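Local coordinates for protein Poly(A) RNA polymerase GLD2 (Rattus norvegicus, PDB 6LBK) that probably adds AMP units from ATP to the 3'-ends of selected cytoplasmic mRNAs and of specific microRNAs, as a metal-dependent non-canonical poly(A) polymerase, at residues H133-V138 against F174-N179; G148-P153 against V163-K168; Y195-V200 against P243-L248; Q238-P243 against S277-S282. The protein carries 1 engineered substitution. All coordinates share one frame; numbering follows the deposited sequence.

The four contacts fall into two groups on opposite sides of the chain's centre. Contacts 1 and 2, with centres 13 Å apart, belong to the palm: helix 128-144 lies on strand 172-178, and the hairpin of strands 150-156 and 162-167 extends the same sheet. Along the chain contact 2 is nested inside the loop closed by contact 1. Contacts 3 and 4 follow in the mainly helical part of the enzyme, their centres 9 Å apart; their segments alternate and share Pro243, and Arg199 ties them together. Centres of the two groups lie 34 to 44 Å apart, so one group belongs to the sheet that probably carries the catalytic aspartates, the other to loops between successive helices.

Contact 1: residues H133-V138 against F174-N179; sequences HILTLV and FALNVN. Engineered in segment 174-179: Ala175 (natural residue Asp).
Around Leu135 and Val178, whose CA atoms lie 6.2 Å apart, helix 133-138 runs across strand 174-178 in a roughly opposed direction (141°), with the two axes 8.2 Å apart at their closest. Val178 takes the middle of the contact by dividing its two methyls between neighbouring helix residues. Its CG1 meets Ile134 CG2 at 4.0 Å, the two side chains crossing at about a right angle, while CG2 touches Leu135 CD1 at 3.7 Å. The same Leu135 methyl reaches Leu176 CD2, also at 3.7 Å; Leu135 slides past both strand residues, tip pointing the opposite way to theirs. With Leu135 CG anti to the backbone N (chi1 -166°), the side chain is carried across the flank of the helix to span both strand residues. This is the helix-on-sheet layer of the nucleotidyltransferase palm: every second strand residue, Leu176 and Val178, faces the helix, and branched aliphatic chains suit this buried, apolar interface because their methyls interlock without polar atoms to satisfy. Val138, one helical turn beyond Ile134, adds a looser touch, its CG1 standing 4.5 Å from Leu176 CD2. Asn179, just past the strand, accepts the backbone N-H of Val116 in strand 110-116 through OD1. Next to Leu176 in the strand is Ala175, an engineered replacement for aspartate. The side chain of Leu176 lies about 8 Å from that of Asp111, a probable magnesium ligand.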
# COMPACT_ATOMS: atom_id res chain seq x y z
N HIS A 133 -2.72 8.14 -24.65
CA HIS A 133 -3.01 9.43 -25.28
C HIS A 133 -3.50 10.44 -24.26
O HIS A 133 -3.08 11.61 -24.25
CB HIS A 133 -4.09 9.28 -26.36
CG HIS A 133 -3.58 8.86 -27.70
ND1 HIS A 133 -4.35 8.97 -28.84
CD2 HIS A 133 -2.41 8.32 -28.09
CE1 HIS A 133 -3.67 8.52 -29.88
NE2 HIS A 133 -2.48 8.12 -29.45
N ILE A 134 -4.37 10.00 -23.35
CA ILE A 134 -4.86 10.89 -22.30
C ILE A 134 -3.75 11.28 -21.34
O ILE A 134 -3.68 12.44 -20.93
CB ILE A 134 -6.06 10.25 -21.57
CG1 ILE A 134 -7.18 9.96 -22.58
CG2 ILE A 134 -6.52 11.13 -20.43
CD1 ILE A 134 -8.04 8.81 -22.13
N LEU A 135 -2.91 10.33 -20.91
CA LEU A 135 -1.86 10.70 -19.96
C LEU A 135 -0.90 11.71 -20.57
O LEU A 135 -0.48 12.67 -19.91
CB LEU A 135 -1.10 9.48 -19.47
CG LEU A 135 -0.23 9.78 -18.25
CD1 LEU A 135 -1.07 10.35 -17.15
CD2 LEU A 135 0.43 8.52 -17.77
N THR A 136 -0.58 11.55 -21.85
CA THR A 136 0.33 12.51 -22.45
C THR A 136 -0.36 13.86 -22.64
O THR A 136 0.28 14.91 -22.46
CB THR A 136 0.93 11.94 -23.75
OG1 THR A 136 1.81 12.91 -24.33
CG2 THR A 136 -0.12 11.55 -24.75
N LEU A 137 -1.66 13.88 -22.98
CA LEU A 137 -2.39 15.15 -23.05
C LEU A 137 -2.44 15.86 -21.69
O LEU A 137 -2.21 17.07 -21.59
CB LEU A 137 -3.81 14.94 -23.59
CG LEU A 137 -4.01 15.30 -25.07
CD1 LEU A 137 -5.38 14.88 -25.57
CD2 LEU A 137 -3.79 16.79 -25.30
N VAL A 138 -2.79 15.11 -20.64
CA VAL A 138 -2.79 15.69 -19.31
C VAL A 138 -1.41 16.24 -18.98
O VAL A 138 -1.28 17.31 -18.37
CB VAL A 138 -3.23 14.65 -18.27
CG1 VAL A 138 -3.05 15.20 -16.87
CG2 VAL A 138 -4.67 14.20 -18.52
N PHE A 174 3.05 13.79 -6.23
CA PHE A 174 1.87 13.08 -6.71
C PHE A 174 2.25 12.21 -7.89
O PHE A 174 3.17 12.51 -8.65
CB PHE A 174 0.74 14.04 -7.17
CG PHE A 174 -0.07 14.62 -6.06
CD1 PHE A 174 -1.05 13.85 -5.44
CD2 PHE A 174 0.12 15.92 -5.66
CE1 PHE A 174 -1.82 14.39 -4.42
CE2 PHE A 174 -0.64 16.46 -4.65
CZ PHE A 174 -1.61 15.69 -4.01
N ALA A 175 1.47 11.15 -8.05
CA ALA A 175 1.54 10.23 -9.18
C ALA A 175 0.13 10.05 -9.72
O ALA A 175 -0.75 9.57 -9.00
CB ALA A 175 2.14 8.89 -8.73
N LEU A 176 -0.08 10.42 -10.97
CA LEU A 176 -1.38 10.34 -11.62
C LEU A 176 -1.32 9.29 -12.71
O LEU A 176 -0.39 9.30 -13.53
CB LEU A 176 -1.78 11.71 -12.18
CG LEU A 176 -3.15 11.83 -12.83
CD1 LEU A 176 -3.68 13.23 -12.62
CD2 LEU A 176 -3.09 11.53 -14.31
N ASN A 177 -2.29 8.39 -12.73
CA ASN A 177 -2.43 7.44 -13.82
C ASN A 177 -3.80 7.62 -14.45
O ASN A 177 -4.66 8.33 -13.91
CB ASN A 177 -2.22 5.99 -13.35
CG ASN A 177 -3.35 5.48 -12.49
OD1 ASN A 177 -4.47 5.27 -12.96
ND2 ASN A 177 -3.05 5.27 -11.20
N VAL A 178 -4.02 6.97 -15.58
CA VAL A 178 -5.28 7.09 -16.30
C VAL A 178 -5.98 5.74 -16.34
O VAL A 178 -5.45 4.78 -16.91
CB VAL A 178 -5.10 7.62 -17.73
CG1 VAL A 178 -6.45 7.75 -18.35
CG2 VAL A 178 -4.41 8.93 -17.68
N ASN A 179 -7.16 5.69 -15.72
CA ASN A 179 -8.13 4.61 -15.87
C ASN A 179 -7.71 3.31 -15.21
O ASN A 179 -8.31 2.26 -15.48
CB ASN A 179 -8.45 4.37 -17.35
CG ASN A 179 -9.46 5.36 -17.86
OD1 ASN A 179 -10.46 5.63 -17.20
ND2 ASN A 179 -9.16 5.97 -18.98

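Contact 2: residues G148-P153 against V163-K168; sequences GYIERP and VKFRDK
Glu151 and Arg166 form an antiparallel hydrogen-bonded pair in the hairpin of strands 150-156 and 162-167, at one edge of the palm sheet. Glu151 N donates to Arg166 O at 2.8 Å, and Arg166 N returns a bond to Glu151 O at 3.1 Å. Beyond the strands, Lys168 N reaches Tyr149 O at 3.1 Å. Toward the hairpin turn, Arg152 takes a left-handed backbone conformation and two residues, Arg152 and Pro153, stand opposite Phe165, a beta bulge; Pro153 CA-H points at Lys164 O (3.2 Å). On the buried face Ile150 CG2 packs on Phe165 CB at 4.0 Å, beneath helices 67-85 and 128-144, where apolar chains belong. The other face is charged. Glu151 and Arg166 lie side by side pointing the same way, and Glu151 OE1 receives Arg166 NE at 3.2 Å from 50° above the carboxylate plane. Lys168 crosses Glu151 at about a right angle, its methylenes on Glu151 CG, and bends at chi3 and chi4 to bring NZ within a long 3.7 Å of Glu151 OE2. With an alanine in place of Glu151, Arg166 and Lys168 would probably be left without their shared anion and freer to swing. Shared between two cations, the Glu151 carboxylate is probably stabilised by their charge, and the network fastens the strand ends on this partly exposed face.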
# COMPACT_ATOMS: atom_id res chain seq x y z
N GLY A 148 2.27 27.21 -13.24
CA GLY A 148 2.34 28.15 -12.13
C GLY A 148 2.37 27.50 -10.75
O GLY A 148 2.93 28.06 -9.81
N TYR A 149 1.78 26.31 -10.62
CA TYR A 149 1.73 25.67 -9.31
C TYR A 149 1.97 24.17 -9.40
O TYR A 149 1.72 23.45 -8.42
CB TYR A 149 0.39 25.95 -8.64
CG TYR A 149 -0.79 25.34 -9.37
CD1 TYR A 149 -1.36 25.98 -10.45
CD2 TYR A 149 -1.33 24.14 -8.95
CE1 TYR A 149 -2.44 25.43 -11.11
CE2 TYR A 149 -2.41 23.58 -9.59
CZ TYR A 149 -2.97 24.23 -10.66
OH TYR A 149 -4.05 23.67 -11.29
N ILE A 150 2.44 23.66 -10.53
CA ILE A 150 2.69 22.25 -10.74
C ILE A 150 4.12 22.12 -11.24
O ILE A 150 4.41 22.46 -12.40
CB ILE A 150 1.68 21.65 -11.72
CG1 ILE A 150 0.32 21.57 -11.06
CG2 ILE A 150 2.08 20.28 -12.18
CD1 ILE A 150 -0.65 20.79 -11.87
N GLU A 151 5.02 21.63 -10.38
CA GLU A 151 6.45 21.59 -10.65
C GLU A 151 6.85 20.28 -11.30
O GLU A 151 6.36 19.21 -10.92
CB GLU A 151 7.29 21.78 -9.39
CG GLU A 151 7.62 23.21 -9.06
CD GLU A 151 8.65 23.33 -7.94
OE1 GLU A 151 9.14 22.28 -7.46
OE2 GLU A 151 8.98 24.47 -7.55
N ARG A 152 7.77 20.37 -12.27
CA ARG A 152 8.50 19.25 -12.84
C ARG A 152 7.61 18.03 -13.18
O ARG A 152 7.86 16.93 -12.67
CB ARG A 152 9.63 18.84 -11.90
CG ARG A 152 10.71 19.88 -11.72
CD ARG A 152 11.81 19.34 -10.81
NE ARG A 152 12.99 20.20 -10.77
CZ ARG A 152 14.11 19.92 -10.11
NH1 ARG A 152 14.21 18.79 -9.41
NH2 ARG A 152 15.13 20.76 -10.14
N PRO A 153 6.61 18.19 -14.05
CA PRO A 153 5.80 17.02 -14.42
C PRO A 153 6.57 16.14 -15.39
O PRO A 153 7.14 16.62 -16.36
CB PRO A 153 4.56 17.64 -15.09
CG PRO A 153 5.05 18.92 -15.62
CD PRO A 153 6.13 19.42 -14.71
N VAL A 163 2.18 10.10 -14.58
CA VAL A 163 2.69 11.47 -14.58
C VAL A 163 3.05 11.76 -13.13
O VAL A 163 2.19 11.72 -12.24
CB VAL A 163 1.68 12.49 -15.11
CG1 VAL A 163 2.11 13.89 -14.70
CG2 VAL A 163 1.58 12.45 -16.62
N LYS A 164 4.32 12.04 -12.88
CA LYS A 164 4.79 12.41 -11.56
C LYS A 164 4.93 13.91 -11.51
O LYS A 164 5.44 14.54 -12.45
CB LYS A 164 6.13 11.75 -11.24
CG LYS A 164 6.03 10.42 -10.56
CD LYS A 164 7.16 10.26 -9.59
CE LYS A 164 7.06 8.95 -8.86
NZ LYS A 164 8.34 8.63 -8.16
N PHE A 165 4.49 14.50 -10.40
CA PHE A 165 4.59 15.94 -10.33
C PHE A 165 4.63 16.36 -8.88
O PHE A 165 4.23 15.60 -8.00
CB PHE A 165 3.42 16.64 -11.08
CG PHE A 165 2.04 16.38 -10.51
CD1 PHE A 165 1.48 17.25 -9.58
CD2 PHE A 165 1.27 15.33 -10.98
CE1 PHE A 165 0.18 17.02 -9.08
CE2 PHE A 165 -0.02 15.11 -10.48
CZ PHE A 165 -0.56 15.95 -9.54
N ARG A 166 5.04 17.60 -8.64
CA ARG A 166 5.08 18.16 -7.30
C ARG A 166 4.14 19.35 -7.27
O ARG A 166 4.30 20.28 -8.07
CB ARG A 166 6.51 18.56 -6.92
CG ARG A 166 6.77 18.74 -5.43
CD ARG A 166 8.21 19.21 -5.22
NE ARG A 166 8.29 20.61 -4.82
CZ ARG A 166 8.45 21.02 -3.57
NH1 ARG A 166 8.56 20.14 -2.58
NH2 ARG A 166 8.51 22.32 -3.30
N ASP A 167 3.18 19.32 -6.36
CA ASP A 167 2.30 20.45 -6.11
C ASP A 167 3.04 21.45 -5.24
O ASP A 167 3.45 21.13 -4.12
CB ASP A 167 1.01 19.98 -5.43
CG ASP A 167 0.12 21.15 -4.97
OD1 ASP A 167 -0.19 22.08 -5.77
OD2 ASP A 167 -0.25 21.14 -3.78
N LYS A 168 3.24 22.66 -5.79
CA LYS A 168 3.89 23.75 -5.08
C LYS A 168 2.99 24.33 -4.00
O LYS A 168 3.48 25.05 -3.13
CB LYS A 168 4.23 24.88 -6.04
CG LYS A 168 5.35 24.62 -6.99
CD LYS A 168 5.28 25.59 -8.17
CE LYS A 168 5.34 27.03 -7.70
NZ LYS A 168 6.68 27.32 -7.10

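Contact 3: residues Y195-V200 against P243-L248; sequences YLENRV and PILPSL
Over one face of the Arg199 guanidinium sits Ile244 CD1, 3.7 Å above the plane and displaced toward the rim, with NH1 its nearest atom at 3.8 Å. The nitrogens of this group also serve the adjoining loop, NH1 bonding to Ser281 O and NH2 to Asn279 O. Arginine fits well here, since it offers an apolar face to isoleucine and hydrogens around its rim to carbonyls. The Glu197 carboxylate pairs with the same NH2, although their modelled separation is too short to trust. Ile244 crosses Glu197 at about a right angle, its CG2 lying against the acid; with that methyl anti to the backbone N and CG1 anti to the carbonyl carbon (chi1 -75°), one isoleucine touches acid and base through different branches. Further along, contact is purely aliphatic. Val200 and Leu245 reach toward each other tip to tip, CG2 to CD1 at 3.6 Å. Leu196 CD2 rests against Pro246 CD, also at 3.6 Å, and passes alongside Leu248, whose CD2 is 3.9 Å from Leu196 CD2. Leucines suit this seam, as their forked ends can touch several neighbours at once; helices 226-239 and 182-194 supply Leu234 and Leu189 to its borders. Such an arrangement belongs to the mainly helical part of the enzyme, where two interhelical loops pack together just ahead of helices 200-213 and 248-251, the latter with Ser247 at its N-cap.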
# COMPACT_ATOMS: atom_id res chain seq x y z
N TYR A 195 -8.97 -0.10 9.33
CA TYR A 195 -9.71 0.30 10.52
C TYR A 195 -10.51 -0.85 11.12
O TYR A 195 -11.31 -0.64 12.05
CB TYR A 195 -10.60 1.51 10.19
CG TYR A 195 -9.79 2.74 9.84
CD1 TYR A 195 -9.34 3.61 10.83
CD2 TYR A 195 -9.43 3.01 8.52
CE1 TYR A 195 -8.57 4.73 10.51
CE2 TYR A 195 -8.67 4.12 8.18
CZ TYR A 195 -8.24 4.98 9.17
OH TYR A 195 -7.49 6.09 8.82
N LEU A 196 -10.29 -2.09 10.63
CA LEU A 196 -11.01 -3.24 11.18
C LEU A 196 -10.45 -3.63 12.55
O LEU A 196 -11.16 -4.24 13.36
CB LEU A 196 -10.93 -4.42 10.19
CG LEU A 196 -12.07 -5.45 10.16
CD1 LEU A 196 -13.33 -4.83 9.56
CD2 LEU A 196 -11.69 -6.73 9.40
N GLU A 197 -9.18 -3.30 12.81
CA GLU A 197 -8.56 -3.55 14.10
C GLU A 197 -7.42 -2.57 14.35
O GLU A 197 -6.67 -2.24 13.42
CB GLU A 197 -8.06 -4.97 14.17
CG GLU A 197 -7.34 -5.25 15.40
CD GLU A 197 -7.07 -6.68 15.45
OE1 GLU A 197 -7.74 -7.39 14.67
OE2 GLU A 197 -6.18 -7.10 16.23
N ASN A 198 -7.27 -2.16 15.61
CA ASN A 198 -6.41 -1.04 15.98
C ASN A 198 -4.92 -1.32 15.80
O ASN A 198 -4.14 -0.36 15.83
CB ASN A 198 -6.67 -0.60 17.42
CG ASN A 198 -6.80 -1.77 18.39
OD1 ASN A 198 -6.13 -2.79 18.25
ND2 ASN A 198 -7.65 -1.60 19.40
N ARG A 199 -4.51 -2.58 15.64
CA ARG A 199 -3.10 -2.92 15.47
C ARG A 199 -2.66 -2.93 14.02
O ARG A 199 -1.45 -2.89 13.75
CB ARG A 199 -2.78 -4.28 16.10
CG ARG A 199 -2.79 -4.29 17.61
CD ARG A 199 -2.71 -5.69 18.18
NE ARG A 199 -3.99 -6.37 18.03
CZ ARG A 199 -4.25 -7.61 18.42
NH1 ARG A 199 -3.31 -8.35 19.00
NH2 ARG A 199 -5.46 -8.12 18.22
N VAL A 200 -3.60 -3.02 13.07
CA VAL A 200 -3.21 -3.17 11.67
C VAL A 200 -2.43 -1.94 11.20
O VAL A 200 -1.40 -2.07 10.53
CB VAL A 200 -4.43 -3.43 10.79
CG1 VAL A 200 -4.01 -3.46 9.34
CG2 VAL A 200 -5.11 -4.76 11.18
N PRO A 243 -6.73 -15.84 14.41
CA PRO A 243 -6.38 -14.79 13.44
C PRO A 243 -6.84 -13.41 13.87
O PRO A 243 -7.86 -13.26 14.54
CB PRO A 243 -7.11 -15.25 12.17
CG PRO A 243 -8.26 -16.04 12.68
CD PRO A 243 -7.86 -16.67 13.96
N ILE A 244 -6.06 -12.41 13.47
CA ILE A 244 -6.37 -11.01 13.73
C ILE A 244 -7.22 -10.35 12.63
O ILE A 244 -7.94 -9.38 12.91
CB ILE A 244 -5.04 -10.23 13.92
CG1 ILE A 244 -4.43 -10.51 15.28
CG2 ILE A 244 -5.18 -8.73 13.67
CD1 ILE A 244 -3.10 -9.82 15.45
N LEU A 245 -7.23 -10.90 11.41
CA LEU A 245 -8.05 -10.35 10.34
C LEU A 245 -8.72 -11.50 9.60
O LEU A 245 -8.09 -12.54 9.34
CB LEU A 245 -7.26 -9.46 9.36
CG LEU A 245 -6.81 -8.08 9.86
CD1 LEU A 245 -6.07 -7.28 8.78
CD2 LEU A 245 -7.98 -7.25 10.47
N PRO A 246 -10.00 -11.35 9.24
CA PRO A 246 -10.67 -12.37 8.44
C PRO A 246 -10.42 -12.09 6.98
O PRO A 246 -9.47 -11.37 6.65
CB PRO A 246 -12.14 -12.18 8.80
CG PRO A 246 -12.24 -10.71 8.99
CD PRO A 246 -10.92 -10.25 9.59
N SER A 247 -11.24 -12.65 6.10
CA SER A 247 -11.27 -12.23 4.70
C SER A 247 -12.48 -11.33 4.49
O SER A 247 -13.61 -11.77 4.68
CB SER A 247 -11.32 -13.42 3.74
OG SER A 247 -11.50 -12.95 2.42
N LEU A 248 -12.24 -10.06 4.13
CA LEU A 248 -13.36 -9.15 3.90
C LEU A 248 -14.16 -9.55 2.66
O LEU A 248 -15.39 -9.44 2.66
CB LEU A 248 -12.86 -7.71 3.77
CG LEU A 248 -12.38 -6.95 5.01
CD1 LEU A 248 -11.74 -5.64 4.60
CD2 LEU A 248 -13.51 -6.73 6.00

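Contact 4: residues Q238-P243 against S277-S282; sequences QTLPEP and SKNESS
Asn279, which lies against Glu242 and Leu240, folds its amide back over its own loop: OD1 accepts Ser281 N at 2.7 Å, the donor sitting 55° above the carbonyl plane. The bond is moderately bent (141° at the hydrogen) and closes an Asx turn. The other end of the amide helps as well, for Asn279 ND2 donates to Ser281 OG at 2.9 Å, with the hydroxyl near the amide plane. Asparagine suits this place because it carries an acceptor and a donor on one flat group, able to hold the backbone and side chain of the same serine. The backbone sets Asn279 CB 3.1 Å from Glu242 O; with CG anti to the backbone N (chi1 177°), the amide swings toward Leu240, whose CD1 is 4.2 Å from Asn279 ND2. With an alanine here, Ser281 N would probably lose its acceptor within the turn, and the loop would be freer to open. The turn lies just ahead of helix 283-297, facing the proline-rich chain that leaves helix 226-239, so two helix-linking loops of the helical region meet at the surface. Farther out, Glu242 crosses Lys278 at about a right angle and sets OE1 against the lysine CB, at 3.0 Å. The lysine chain runs on extended, and its NZ remains 5.2 Å from Glu242 OE2, an attraction at a distance that is likely to be weakened by solvent. At the last touch, Ser277 CB lies 3.0 Å from Pro243 O, where the chain leaves the proline.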
# COMPACT_ATOMS: atom_id res chain seq x y z
N GLN A 238 -3.79 -12.56 8.77
CA GLN A 238 -4.93 -13.39 8.40
C GLN A 238 -4.73 -14.86 8.72
O GLN A 238 -5.72 -15.58 8.90
CB GLN A 238 -5.21 -13.25 6.90
CG GLN A 238 -6.10 -12.07 6.54
CD GLN A 238 -6.25 -11.92 5.04
OE1 GLN A 238 -5.34 -12.25 4.29
NE2 GLN A 238 -7.42 -11.46 4.60
N THR A 239 -3.49 -15.31 8.83
CA THR A 239 -3.17 -16.72 8.97
C THR A 239 -2.63 -17.10 10.35
O THR A 239 -2.25 -18.26 10.56
CB THR A 239 -2.20 -17.10 7.86
OG1 THR A 239 -1.21 -16.06 7.78
CG2 THR A 239 -2.92 -17.21 6.53
N LEU A 240 -2.66 -16.18 11.32
CA LEU A 240 -2.25 -16.52 12.67
C LEU A 240 -3.15 -17.61 13.23
O LEU A 240 -4.30 -17.75 12.79
CB LEU A 240 -2.27 -15.29 13.59
CG LEU A 240 -1.12 -14.27 13.38
CD1 LEU A 240 -1.28 -12.98 14.21
CD2 LEU A 240 0.22 -14.93 13.65
N PRO A 241 -2.62 -18.44 14.14
CA PRO A 241 -3.44 -19.49 14.77
C PRO A 241 -4.80 -19.02 15.28
O PRO A 241 -5.81 -19.67 15.02
CB PRO A 241 -2.54 -19.95 15.92
CG PRO A 241 -1.16 -19.71 15.41
CD PRO A 241 -1.23 -18.46 14.64
N GLU A 242 -4.84 -17.89 15.99
CA GLU A 242 -6.09 -17.22 16.34
C GLU A 242 -6.09 -15.91 15.58
O GLU A 242 -5.53 -14.91 16.05
CB GLU A 242 -6.18 -16.99 17.85
CG GLU A 242 -6.19 -18.30 18.67
CD GLU A 242 -6.81 -18.14 20.05
OE1 GLU A 242 -6.81 -17.01 20.57
OE2 GLU A 242 -7.32 -19.15 20.60
N PRO A 243 -6.73 -15.84 14.41
CA PRO A 243 -6.38 -14.79 13.44
C PRO A 243 -6.84 -13.41 13.87
O PRO A 243 -7.86 -13.26 14.54
CB PRO A 243 -7.11 -15.25 12.17
CG PRO A 243 -8.26 -16.04 12.68
CD PRO A 243 -7.86 -16.67 13.96
N SER A 277 -10.93 -10.29 17.55
CA SER A 277 -10.17 -11.52 17.39
C SER A 277 -9.71 -12.03 18.75
O SER A 277 -9.64 -11.27 19.72
CB SER A 277 -8.97 -11.31 16.48
OG SER A 277 -7.99 -10.49 17.08
N LYS A 278 -9.44 -13.34 18.84
CA LYS A 278 -9.00 -13.91 20.10
C LYS A 278 -7.53 -13.64 20.40
O LYS A 278 -7.12 -13.74 21.56
CB LYS A 278 -9.26 -15.42 20.12
CG LYS A 278 -10.70 -15.86 19.89
CD LYS A 278 -10.83 -17.38 19.99
CE LYS A 278 -12.24 -17.85 19.62
NZ LYS A 278 -12.42 -19.32 19.76
N ASN A 279 -6.72 -13.29 19.39
CA ASN A 279 -5.28 -13.14 19.57
C ASN A 279 -4.95 -11.94 20.45
O ASN A 279 -5.32 -10.81 20.12
CB ASN A 279 -4.58 -12.99 18.23
CG ASN A 279 -3.09 -12.76 18.39
OD1 ASN A 279 -2.66 -11.64 18.62
ND2 ASN A 279 -2.30 -13.82 18.24
N GLU A 280 -4.19 -12.16 21.53
CA GLU A 280 -3.74 -11.08 22.40
C GLU A 280 -2.29 -10.65 22.16
O GLU A 280 -1.75 -9.91 22.99
CB GLU A 280 -3.90 -11.47 23.87
CG GLU A 280 -5.30 -11.87 24.33
CD GLU A 280 -5.39 -12.08 25.83
OE1 GLU A 280 -4.36 -12.46 26.45
OE2 GLU A 280 -6.48 -11.87 26.41
N SER A 281 -1.67 -11.03 21.04
CA SER A 281 -0.29 -10.60 20.79
C SER A 281 -0.21 -9.07 20.72
O SER A 281 -0.97 -8.44 19.98
CB SER A 281 0.23 -11.18 19.47
OG SER A 281 0.02 -12.58 19.36
N SER A 282 0.72 -8.49 21.48
CA SER A 282 0.95 -7.04 21.42
C SER A 282 1.69 -6.67 20.13
O SER A 282 2.06 -7.52 19.33
CB SER A 282 1.67 -6.56 22.66
OG SER A 282 2.95 -7.13 22.74